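Side-chain contacts in F5/8 type C domain protein (Clostridium perfringens, PDB 7JRM), which probably recognises mucin carbohydrates through its carbohydrate-binding module, as part of the mucin-directed O-glycopeptidase ZmpB: residues T84-L89 with I136-E141; K103-A106 with N110-R113; E122-G127 with D147-I152; D179-R182 with K187-L190. One frame throughout, in Å; residues are numbered along the deposited sequence.

Interaction 1: T84-L89 with I136-E141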
loop_
_atom_site.group_PDB
_atom_site.type_symbol
_atom_site.label_atom_id
_atom_site.label_comp_id
_atom_site.label_asym_id
_atom_site.label_seq_id
_atom_site.Cartn_x
_atom_site.Cartn_y
_atom_site.Cartn_z
ATOM N N THR A 84 7.025 -25.663 -2.328
ATOM C CA THR A 84 7.794 -26.595 -1.513
ATOM C C THR A 84 8.732 -27.372 -2.422
ATOM O O THR A 84 8.275 -28.116 -3.296
ATOM C CB THR A 84 6.879 -27.558 -0.747
ATOM O OG1 THR A 84 5.926 -26.812 0.019
ATOM C CG2 THR A 84 7.699 -28.439 0.184
ATOM N N GLN A 85 10.035 -27.199 -2.219
ATOM C CA GLN A 85 11.013 -27.939 -3.000
ATOM C C GLN A 85 10.944 -29.423 -2.662
ATOM O O GLN A 85 10.811 -29.805 -1.497
ATOM C CB GLN A 85 12.421 -27.405 -2.738
ATOM C CG GLN A 85 12.671 -26.011 -3.289
ATOM C CD GLN A 85 12.970 -26.017 -4.776
ATOM O OE1 GLN A 85 13.338 -27.046 -5.344
ATOM N NE2 GLN A 85 12.815 -24.864 -5.416
ATOM N N LEU A 86 11.024 -30.263 -3.697
ATOM C CA LEU A 86 11.025 -31.704 -3.469
ATOM C C LEU A 86 12.270 -32.136 -2.705
ATOM O O LEU A 86 12.216 -33.060 -1.883
ATOM C CB LEU A 86 10.928 -32.447 -4.803
ATOM C CG LEU A 86 9.537 -32.948 -5.201
ATOM C CD1 LEU A 86 8.551 -31.793 -5.295
ATOM C CD2 LEU A 86 9.602 -33.705 -6.514
ATOM N N SER A 87 13.402 -31.475 -2.958
ATOM C CA SER A 87 14.627 -31.778 -2.228
ATOM C C SER A 87 14.537 -31.380 -0.760
ATOM O O SER A 87 15.348 -31.848 0.046
ATOM C CB SER A 87 15.815 -31.082 -2.892
ATOM O OG SER A 87 15.785 -29.686 -2.656
ATOM N N ASP A 88 13.580 -30.530 -0.396
ATOM C CA ASP A 88 13.308 -30.212 0.999
ATOM C C ASP A 88 12.348 -31.200 1.645
ATOM O O ASP A 88 11.967 -31.007 2.804
ATOM C CB ASP A 88 12.749 -28.791 1.121
ATOM C CG ASP A 88 13.796 -27.728 0.850
ATOM O OD1 ASP A 88 14.988 -28.084 0.732
ATOM O OD2 ASP A 88 13.429 -26.538 0.760
ATOM N N LEU A 89 11.949 -32.242 0.926
ATOM C CA LEU A 89 11.088 -33.299 1.435
ATOM C C LEU A 89 11.829 -34.630 1.359
ATOM O O LEU A 89 12.955 -34.715 0.861
ATOM C CB LEU A 89 9.775 -33.362 0.649
ATOM C CG LEU A 89 8.836 -32.160 0.758
ATOM C CD1 LEU A 89 7.883 -32.123 -0.426
ATOM C CD2 LEU A 89 8.065 -32.197 2.067
ATOM N N ILE A 136 11.500 -42.217 -8.780
ATOM C CA ILE A 136 11.465 -41.550 -7.484
ATOM C C ILE A 136 10.020 -41.174 -7.190
ATOM O O ILE A 136 9.375 -40.487 -7.992
ATOM C CB ILE A 136 12.375 -40.313 -7.452
ATOM C CG1 ILE A 136 13.780 -40.675 -7.940
ATOM C CG2 ILE A 136 12.439 -39.736 -6.049
ATOM C CD1 ILE A 136 14.745 -39.508 -7.952
ATOM N N VAL A 137 9.515 -41.623 -6.043
ATOM C CA VAL A 137 8.122 -41.437 -5.655
ATOM C C VAL A 137 8.070 -40.497 -4.459
ATOM O O VAL A 137 8.838 -40.654 -3.502
ATOM C CB VAL A 137 7.447 -42.781 -5.329
ATOM C CG1 VAL A 137 6.014 -42.563 -4.863
ATOM C CG2 VAL A 137 7.485 -43.700 -6.541
ATOM N N TYR A 138 7.163 -39.523 -4.514
ATOM C CA TYR A 138 6.951 -38.573 -3.435
ATOM C C TYR A 138 5.493 -38.595 -2.997
ATOM O O TYR A 138 4.593 -38.889 -3.791
ATOM C CB TYR A 138 7.325 -37.146 -3.858
ATOM C CG TYR A 138 8.806 -36.849 -3.841
ATOM C CD1 TYR A 138 9.583 -37.038 -4.975
ATOM C CD2 TYR A 138 9.424 -36.369 -2.694
ATOM C CE1 TYR A 138 10.935 -36.762 -4.967
ATOM C CE2 TYR A 138 10.777 -36.091 -2.676
ATOM C CZ TYR A 138 11.527 -36.290 -3.816
ATOM O OH TYR A 138 12.875 -36.016 -3.804
ATOM N N ASN A 139 5.270 -38.280 -1.724
ATOM C CA ASN A 139 3.920 -38.035 -1.235
ATOM C C ASN A 139 3.432 -36.703 -1.791
ATOM O O ASN A 139 4.056 -35.663 -1.561
ATOM C CB ASN A 139 3.903 -38.029 0.294
ATOM C CG ASN A 139 2.500 -37.892 0.871
ATOM O OD1 ASN A 139 1.752 -36.977 0.524
ATOM N ND2 ASN A 139 2.141 -38.805 1.767
ATOM N N SER A 140 2.321 -36.733 -2.528
ATOM C CA SER A 140 1.781 -35.542 -3.175
ATOM C C SER A 140 0.443 -35.113 -2.584
ATOM O O SER A 140 -0.284 -34.334 -3.210
ATOM C CB SER A 140 1.647 -35.774 -4.681
ATOM O OG SER A 140 0.789 -36.867 -4.954
ATOM N N GLU A 141 0.106 -35.599 -1.393
ATOM C CA GLU A 141 -1.177 -35.269 -0.785
ATOM C C GLU A 141 -1.208 -33.806 -0.360
ATOM O O GLU A 141 -0.285 -33.318 0.302
ATOM C CB GLU A 141 -1.441 -36.175 0.417
ATOM C CG GLU A 141 -1.439 -37.658 0.088
ATOM C CD GLU A 141 -1.882 -38.516 1.254
ATOM O OE1 GLU A 141 -2.900 -38.173 1.893
ATOM O OE2 GLU A 141 -1.213 -39.533 1.535
#
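Leu86 sits squarely on the phenol ring of Tyr138, and almost everything tight in this contact happens there. Its CG lies 3.9 Å from the centroid of the Tyr138 ring and only 4° off the ring normal, a CH-pi contact over the middle of one face. Of the two methyls, CD2 of Leu86 comes close, 3.7 Å from Tyr138 CD1 and as near to CE1, so the leucine branch spreads toward the CD1-CE1 side. On that same face, but over toward CE2, the backbone approaches: Leu86 O is 3.4 Å from Tyr138 CE2, and the same oxygen accepts a hydrogen bond from Leu89 N at 2.9 Å, which curls the chain into a turn straight after strand 83-85. The contact spans the beta-sandwich of this NPCBM-type module, since strand 83-85 belongs to one sheet and strand 134-139 to the other. The side chain of Leu86 also rests on Leu202 and Phe223, and that of Tyr138 on Ile128, Ile200 and Trp91, which makes this a piece of the interlayer core. Tyr138 reaches in with CG anti to its carbonyl carbon (chi1 -79°), a torsion that swings the ring across to the turn. Packing slackens towards Leu89, which is partly exposed. Its CB comes no closer than 4.4 Å to Tyr138 CE2, while its carbonyl oxygen stands at the ring edge, near the ring plane, and takes a hydrogen bond from Lys103 NZ. Farther out, the strand 134-139 chain leaves through an Asx turn, in which Asn139 OD1 accepts from Glu141 N at 2.9 Å.

Interaction 2: K103-A106 with N110-R113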
loop_
_atom_site.group_PDB
_atom_site.type_symbol
_atom_site.label_atom_id
_atom_site.label_comp_id
_atom_site.label_asym_id
_atom_site.label_seq_id
_atom_site.Cartn_x
_atom_site.Cartn_y
_atom_site.Cartn_z
ATOM N N LYS A 103 20.288 -34.892 -3.272
ATOM C CA LYS A 103 19.446 -33.721 -3.072
ATOM C C LYS A 103 20.268 -32.459 -3.296
ATOM O O LYS A 103 21.363 -32.319 -2.742
ATOM C CB LYS A 103 18.847 -33.714 -1.665
ATOM C CG LYS A 103 17.923 -34.882 -1.366
ATOM C CD LYS A 103 17.227 -34.697 -0.025
ATOM C CE LYS A 103 16.493 -35.959 0.399
ATOM N NZ LYS A 103 15.757 -35.769 1.679
ATOM N N ASP A 104 19.742 -31.553 -4.119
ATOM C CA ASP A 104 20.334 -30.251 -4.420
ATOM C C ASP A 104 21.686 -30.352 -5.118
ATOM O O ASP A 104 22.363 -29.332 -5.296
ATOM C CB ASP A 104 20.462 -29.391 -3.154
ATOM C CG ASP A 104 19.114 -28.997 -2.579
ATOM O OD1 ASP A 104 18.135 -28.938 -3.349
ATOM O OD2 ASP A 104 19.031 -28.751 -1.359
ATOM N N ARG A 105 22.099 -31.553 -5.520
ATOM C CA ARG A 105 23.331 -31.750 -6.268
ATOM C C ARG A 105 23.070 -32.728 -7.402
ATOM O O ARG A 105 22.124 -33.520 -7.362
ATOM C CB ARG A 105 24.472 -32.284 -5.385
ATOM C CG ARG A 105 24.694 -31.528 -4.084
ATOM C CD ARG A 105 25.222 -30.126 -4.331
ATOM N NE ARG A 105 26.560 -30.129 -4.913
ATOM C CZ ARG A 105 27.403 -29.103 -4.848
ATOM N NH1 ARG A 105 27.043 -27.989 -4.223
ATOM N NH2 ARG A 105 28.602 -29.188 -5.404
ATOM N N ALA A 106 23.924 -32.667 -8.421
ATOM C CA ALA A 106 23.869 -33.652 -9.488
ATOM C C ALA A 106 24.353 -35.006 -8.972
ATOM O O ALA A 106 24.899 -35.127 -7.872
ATOM C CB ALA A 106 24.706 -33.199 -10.682
ATOM N N ASN A 110 28.571 -32.640 -8.326
ATOM C CA ASN A 110 28.675 -31.246 -8.719
ATOM C C ASN A 110 27.311 -30.564 -8.618
ATOM O O ASN A 110 26.286 -31.191 -8.335
ATOM C CB ASN A 110 29.215 -31.130 -10.142
ATOM C CG ASN A 110 30.685 -31.476 -10.236
ATOM O OD1 ASN A 110 31.455 -31.233 -9.305
ATOM N ND2 ASN A 110 31.085 -32.051 -11.364
ATOM N N GLN A 111 27.309 -29.257 -8.858
ATOM C CA GLN A 111 26.066 -28.500 -8.839
ATOM C C GLN A 111 25.152 -28.940 -9.975
ATOM O O GLN A 111 25.603 -29.405 -11.026
ATOM C CB GLN A 111 26.345 -27.001 -8.950
ATOM C CG GLN A 111 26.996 -26.384 -7.724
ATOM C CD GLN A 111 27.430 -24.950 -7.960
ATOM O OE1 GLN A 111 28.311 -24.682 -8.778
ATOM N NE2 GLN A 111 26.810 -24.016 -7.246
ATOM N N ILE A 112 23.847 -28.792 -9.754
ATOM C CA ILE A 112 22.869 -29.097 -10.792
ATOM C C ILE A 112 22.995 -28.060 -11.899
ATOM O O ILE A 112 22.817 -26.858 -11.668
ATOM C CB ILE A 112 21.449 -29.132 -10.214
ATOM C CG1 ILE A 112 21.286 -30.345 -9.297
ATOM C CG2 ILE A 112 20.421 -29.155 -11.332
ATOM C CD1 ILE A 112 20.054 -30.292 -8.432
ATOM N N ARG A 113 23.312 -28.520 -13.107
ATOM C CA ARG A 113 23.576 -27.629 -14.228
ATOM C C ARG A 113 22.896 -28.164 -15.477
ATOM O O ARG A 113 23.090 -29.326 -15.845
ATOM C CB ARG A 113 25.084 -27.477 -14.467
ATOM C CG ARG A 113 25.806 -26.720 -13.362
ATOM C CD ARG A 113 27.316 -26.789 -13.525
ATOM N NE ARG A 113 27.811 -28.163 -13.549
ATOM C CZ ARG A 113 28.674 -28.629 -14.447
ATOM N NH1 ARG A 113 29.140 -27.832 -15.398
ATOM N NH2 ARG A 113 29.071 -29.892 -14.394
HETATM O O HOH W 1 23.146 -27.712 -7.044
#
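Arg105 folds back over the chain at Asn110 and Gln111, and its side chain can be followed atom by atom. CB starts 3.6 Å from Asn110 O. Bends at chi2 (-68°) and chi3 (-66°) then turn the chain round, bringing NE back to 3.6 Å from the same Asn110 O; the hydrogen bond of NE, however, goes to Gly109 O. Beyond NE the guanidinium spreads over the Gln111 backbone and the root of its side chain. Gln111 CG lies 3.6 Å above the guanidinium plane, offset toward the rim, with NH1 of Arg105 3.9 Å from it, and NH2 ends 3.7 Å from Gln111 N, which also lies over a face. Next to it the loop between strands 102-103 and 112-115 is closed by one direct backbone bond, Ala106 N to Asn110 O, at 2.8 Å and 156°. Alongside it, a water accepts from Ile112 N and donates to Asp104 O. Ile112 fills the inner side: its CG1 lies 3.5 Å from Arg105 C, and its side chain also meets Asp217 and Ala219 of strand 215-224, while Ala106 touches Asp217 too. Asn110 O thus receives one true bond and lies close to a cationic side chain, which would probably polarise its carbonyl. The loop is held by backbone polarity, with the guanidinium adding flat packing across the segments, while its NE hydrogen bond goes to Gly109 O just outside them.

Interaction 3: E122-G127 with D147-I152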
loop_
_atom_site.group_PDB
_atom_site.type_symbol
_atom_site.label_atom_id
_atom_site.label_comp_id
_atom_site.label_asym_id
_atom_site.label_seq_id
_atom_site.Cartn_x
_atom_site.Cartn_y
_atom_site.Cartn_z
ATOM N N GLU A 122 22.652 -23.071 -17.057
ATOM C CA GLU A 122 21.861 -22.637 -15.914
ATOM C C GLU A 122 22.233 -23.487 -14.705
ATOM O O GLU A 122 22.097 -24.715 -14.740
ATOM C CB GLU A 122 20.365 -22.745 -16.208
ATOM C CG GLU A 122 19.481 -22.099 -15.155
ATOM C CD GLU A 122 19.397 -20.594 -15.308
ATOM O OE1 GLU A 122 19.738 -20.086 -16.397
ATOM O OE2 GLU A 122 18.994 -19.919 -14.338
ATOM N N THR A 123 22.700 -22.836 -13.644
ATOM C CA THR A 123 23.099 -23.511 -12.418
ATOM C C THR A 123 21.995 -23.367 -11.379
ATOM O O THR A 123 21.558 -22.250 -11.082
ATOM C CB THR A 123 24.410 -22.938 -11.877
ATOM O OG1 THR A 123 25.370 -22.853 -12.939
ATOM C CG2 THR A 123 24.962 -23.823 -10.772
ATOM N N PHE A 124 21.547 -24.494 -10.833
ATOM C CA PHE A 124 20.463 -24.522 -9.863
ATOM C C PHE A 124 21.000 -24.867 -8.481
ATOM O O PHE A 124 21.895 -25.708 -8.343
ATOM C CB PHE A 124 19.390 -25.542 -10.256
ATOM C CG PHE A 124 18.699 -25.231 -11.552
ATOM C CD1 PHE A 124 19.262 -25.607 -12.760
ATOM C CD2 PHE A 124 17.481 -24.571 -11.561
ATOM C CE1 PHE A 124 18.624 -25.325 -13.953
ATOM C CE2 PHE A 124 16.839 -24.287 -12.751
ATOM C CZ PHE A 124 17.410 -24.665 -13.947
ATOM N N ALA A 125 20.446 -24.216 -7.458
ATOM C CA ALA A 125 20.793 -24.575 -6.090
ATOM C C ALA A 125 19.917 -25.705 -5.570
ATOM O O ALA A 125 20.336 -26.449 -4.675
ATOM C CB ALA A 125 20.676 -23.353 -5.177
ATOM N N LYS A 126 18.713 -25.854 -6.119
ATOM C CA LYS A 126 17.750 -26.841 -5.658
ATOM C C LYS A 126 17.371 -27.781 -6.794
ATOM O O LYS A 126 17.356 -27.394 -7.965
ATOM C CB LYS A 126 16.492 -26.164 -5.105
ATOM C CG LYS A 126 16.774 -24.968 -4.211
ATOM C CD LYS A 126 17.320 -25.405 -2.861
ATOM C CE LYS A 126 16.248 -26.094 -2.033
ATOM N NZ LYS A 126 16.825 -26.817 -0.865
ATOM N N GLY A 127 17.059 -29.015 -6.434
ATOM C CA GLY A 127 16.631 -30.003 -7.397
ATOM C C GLY A 127 17.038 -31.395 -6.955
ATOM O O GLY A 127 17.502 -31.603 -5.838
ATOM N N ASP A 147 6.015 -28.551 -10.583
ATOM C CA ASP A 147 6.762 -27.750 -11.542
ATOM C C ASP A 147 8.237 -28.112 -11.453
ATOM O O ASP A 147 8.780 -28.255 -10.353
ATOM C CB ASP A 147 6.561 -26.252 -11.270
ATOM C CG ASP A 147 7.075 -25.377 -12.394
ATOM O OD1 ASP A 147 7.464 -25.921 -13.448
ATOM O OD2 ASP A 147 7.079 -24.139 -12.223
ATOM N N THR A 148 8.884 -28.259 -12.608
ATOM C CA THR A 148 10.276 -28.684 -12.626
ATOM C C THR A 148 10.910 -28.356 -13.972
ATOM O O THR A 148 10.224 -28.260 -14.992
ATOM C CB THR A 148 10.407 -30.188 -12.346
ATOM O OG1 THR A 148 11.792 -30.536 -12.221
ATOM C CG2 THR A 148 9.789 -31.001 -13.477
ATOM N N TRP A 149 12.227 -28.172 -13.946
ATOM C CA TRP A 149 13.058 -28.184 -15.139
ATOM C C TRP A 149 13.735 -29.544 -15.252
ATOM O O TRP A 149 14.078 -30.168 -14.244
ATOM C CB TRP A 149 14.122 -27.083 -15.093
ATOM C CG TRP A 149 13.592 -25.684 -15.221
ATOM C CD1 TRP A 149 13.459 -24.764 -14.222
ATOM C CD2 TRP A 149 13.146 -25.039 -16.421
ATOM N NE1 TRP A 149 12.951 -23.590 -14.723
ATOM C CE2 TRP A 149 12.750 -23.731 -16.071
ATOM C CE3 TRP A 149 13.038 -25.440 -17.756
ATOM C CZ2 TRP A 149 12.255 -22.824 -17.005
ATOM C CZ3 TRP A 149 12.546 -24.536 -18.684
ATOM C CH2 TRP A 149 12.161 -23.245 -18.304
ATOM N N VAL A 150 13.919 -30.009 -16.486
ATOM C CA VAL A 150 14.540 -31.304 -16.733
ATOM C C VAL A 150 15.568 -31.166 -17.846
ATOM O O VAL A 150 15.474 -30.279 -18.701
ATOM C CB VAL A 150 13.501 -32.391 -17.089
ATOM C CG1 VAL A 150 12.612 -32.692 -15.892
ATOM C CG2 VAL A 150 12.672 -31.967 -18.292
ATOM N N GLY A 151 16.554 -32.052 -17.830
ATOM C CA GLY A 151 17.584 -32.040 -18.847
ATOM C C GLY A 151 18.754 -32.908 -18.442
ATOM O O GLY A 151 18.806 -33.455 -17.337
ATOM N N ILE A 152 19.697 -33.024 -19.372
ATOM C CA ILE A 152 20.929 -33.764 -19.128
ATOM C C ILE A 152 21.885 -32.879 -18.340
ATOM O O ILE A 152 22.122 -31.721 -18.708
ATOM C CB ILE A 152 21.558 -34.222 -20.454
ATOM C CG1 ILE A 152 20.647 -35.228 -21.163
ATOM C CG2 ILE A 152 22.937 -34.820 -20.218
ATOM C CD1 ILE A 152 20.773 -36.642 -20.644
#
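Phe124 and Trp149 meet where the small hairpin of strands 112-115 and 121-124 leans on the six-stranded sheet of the beta-sandwich. The two side chains cross at about a right angle, yet their rings are neither stacked nor edge-to-face: the planes of the Phe124 ring and the five-membered ring of Trp149 are inclined by 42°, with centroids 5.5 Å apart. Contact comes down to few atoms. Phe124 CE2 comes to 3.7 Å from Trp149 CD1, and CZ of Phe124 follows at 4.0 Å from that same indole carbon; the touching on the indole is confined to CD1 and, more distantly, CG of its five-membered ring. Both aromatic groups carry CG anti to the carbonyl carbon (chi1 -63° in Phe124), and each leaves its strand toward the other segment. Ala219 of strand 215-224 touches both side chains. Lys187 joins in as well, packing on Phe124 and making a cation-pi contact with Trp149, which puts a positive charge beside the partly exposed pair. Phe124 is held by a backbone hydrogen bond to Ile112 across the hairpin; the Trp149 side chain touches Arg189 of strand 188-193. Next to the tryptophan, Thr148 turns its hydroxyl onto the chain rather than the ring: OG1 donates to Trp149 O at 3.1 Å, coming from above the carbonyl plane, 47° out of it.

Interaction 4: D179-R182 with K187-L190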
loop_
_atom_site.group_PDB
_atom_site.type_symbol
_atom_site.label_atom_id
_atom_site.label_comp_id
_atom_site.label_asym_id
_atom_site.label_seq_id
_atom_site.Cartn_x
_atom_site.Cartn_y
_atom_site.Cartn_z
ATOM N N ASP A 179 10.377 -35.329 -24.969
ATOM C CA ASP A 179 10.992 -36.133 -26.011
ATOM C C ASP A 179 12.305 -36.712 -25.490
ATOM O O ASP A 179 12.667 -36.550 -24.322
ATOM C CB ASP A 179 11.220 -35.298 -27.270
ATOM C CG ASP A 179 9.995 -34.503 -27.676
ATOM O OD1 ASP A 179 8.872 -35.039 -27.570
ATOM O OD2 ASP A 179 10.159 -33.340 -28.103
ATOM N N VAL A 180 13.034 -37.398 -26.365
ATOM C CA VAL A 180 14.368 -37.865 -26.005
ATOM C C VAL A 180 15.291 -36.657 -25.914
ATOM O O VAL A 180 15.499 -35.939 -26.899
ATOM C CB VAL A 180 14.887 -38.894 -27.017
ATOM C CG1 VAL A 180 16.395 -39.047 -26.890
ATOM C CG2 VAL A 180 14.193 -40.231 -26.810
ATOM N N MET A 181 15.838 -36.420 -24.726
ATOM C CA MET A 181 16.687 -35.263 -24.474
ATOM C C MET A 181 18.148 -35.687 -24.527
ATOM O O MET A 181 18.536 -36.676 -23.898
ATOM C CB MET A 181 16.363 -34.636 -23.118
ATOM C CG MET A 181 15.140 -33.736 -23.142
ATOM S SD MET A 181 14.875 -32.864 -21.590
ATOM C CE MET A 181 15.813 -31.368 -21.896
ATOM N N ARG A 182 18.948 -34.941 -25.280
ATOM C CA ARG A 182 20.359 -35.228 -25.463
ATOM C C ARG A 182 21.198 -34.142 -24.791
ATOM O O ARG A 182 20.676 -33.268 -24.090
ATOM C CB ARG A 182 20.667 -35.366 -26.955
ATOM C CG ARG A 182 19.604 -36.147 -27.712
ATOM C CD ARG A 182 20.089 -36.593 -29.080
ATOM N NE ARG A 182 19.263 -37.671 -29.617
ATOM C CZ ARG A 182 19.469 -38.962 -29.381
ATOM N NH1 ARG A 182 20.482 -39.345 -28.614
ATOM N NH2 ARG A 182 18.664 -39.873 -29.910
ATOM N N LYS A 187 17.050 -27.142 -21.679
ATOM C CA LYS A 187 16.211 -27.640 -20.598
ATOM C C LYS A 187 14.734 -27.434 -20.913
ATOM O O LYS A 187 14.342 -26.435 -21.523
ATOM C CB LYS A 187 16.575 -26.945 -19.283
ATOM C CG LYS A 187 16.297 -25.449 -19.260
ATOM C CD LYS A 187 16.677 -24.837 -17.921
ATOM C CE LYS A 187 16.066 -23.453 -17.748
ATOM N NZ LYS A 187 16.322 -22.575 -18.925
ATOM N N LYS A 188 13.916 -28.397 -20.502
ATOM C CA LYS A 188 12.480 -28.367 -20.727
ATOM C C LYS A 188 11.745 -28.240 -19.399
ATOM O O LYS A 188 12.216 -28.716 -18.362
ATOM C CB LYS A 188 12.009 -29.626 -21.464
ATOM C CG LYS A 188 12.396 -29.672 -22.935
ATOM C CD LYS A 188 12.011 -31.004 -23.562
ATOM C CE LYS A 188 12.574 -31.141 -24.968
ATOM N NZ LYS A 188 12.071 -30.074 -25.878
ATOM N N ARG A 189 10.585 -27.592 -19.441
ATOM C CA ARG A 189 9.769 -27.369 -18.257
ATOM C C ARG A 189 8.572 -28.309 -18.263
ATOM O O ARG A 189 7.966 -28.555 -19.310
ATOM C CB ARG A 189 9.290 -25.917 -18.189
ATOM C CG ARG A 189 8.643 -25.535 -16.866
ATOM C CD ARG A 189 8.343 -24.046 -16.810
ATOM N NE ARG A 189 7.843 -23.635 -15.502
ATOM C CZ ARG A 189 7.176 -22.507 -15.276
ATOM N NH1 ARG A 189 6.928 -21.669 -16.274
ATOM N NH2 ARG A 189 6.759 -22.214 -14.051
ATOM N N LEU A 190 8.237 -28.835 -17.086
ATOM C CA LEU A 190 7.086 -29.712 -16.910
ATOM C C LEU A 190 6.235 -29.173 -15.771
ATOM O O LEU A 190 6.710 -29.069 -14.635
ATOM C CB LEU A 190 7.519 -31.153 -16.621
ATOM C CG LEU A 190 8.344 -31.859 -17.701
ATOM C CD1 LEU A 190 8.749 -33.252 -17.240
ATOM C CD2 LEU A 190 7.576 -31.928 -19.013
#
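Met181 and Lys188 run past one another in opposite directions, joining an edge strand of one sheet of the beta-sandwich (173-182) to strand 188-193 of the other. The meeting is side by side and apolar: Met181 SD lies 3.9 Å from Lys188 CD, and Met181 CG lies 4.1 Å from Lys188 CE. A bend at chi3 (90°) turns the methionine methyl toward the facing backbone, where Met181 CE stops 3.8 Å from Lys188 N. The aliphatic run of Lys188 is extended until the bend at chi4 (-60°); NZ then lies 4.4 Å from Asp179 OD2. That pair of opposite charges is too far apart for a salt bridge, so the attraction it offers is probably modest. In the next shell, Val150 packs against both Met181 and Lys188, and Phe166 also meets Met181. Backbone bonds set the two strands: Met181 pairs with Val164, and Lys188 with Val150. Farther out, Arg182 makes a salt bridge to Asp208, a residue of the calcium site, and the Met181 side chain is itself about 10 Å from the calcium. At the turn end of the contact, Met181 CE also comes within 4.0 Å of Lys187 CA.

All four contacts lie in one carbohydrate-binding module, but at different depths. Interaction 1 is buried between the two sheets and mainly apolar; interaction 4 also spans them, at a partly buried edge with lysine methylenes in place of an aromatic face. Interaction 3 is a surface aromatic pair, and interaction 2 a loop closure dominated by backbone polarity. Interactions 2 and 3 share the hairpin 112-115/121-124, with Ile112 O bonded to Phe124 N. Interactions 3 and 4 share neighbouring strands 145-152 and 188-193, paired through Val150 N to Lys188 O and further linked by the Asp147-Arg189 salt bridge. Lys126 salt-bridges both Asp88 and Asp104, tying interactions 1, 2 and 3 together, while interactions 1 and 4 do not touch.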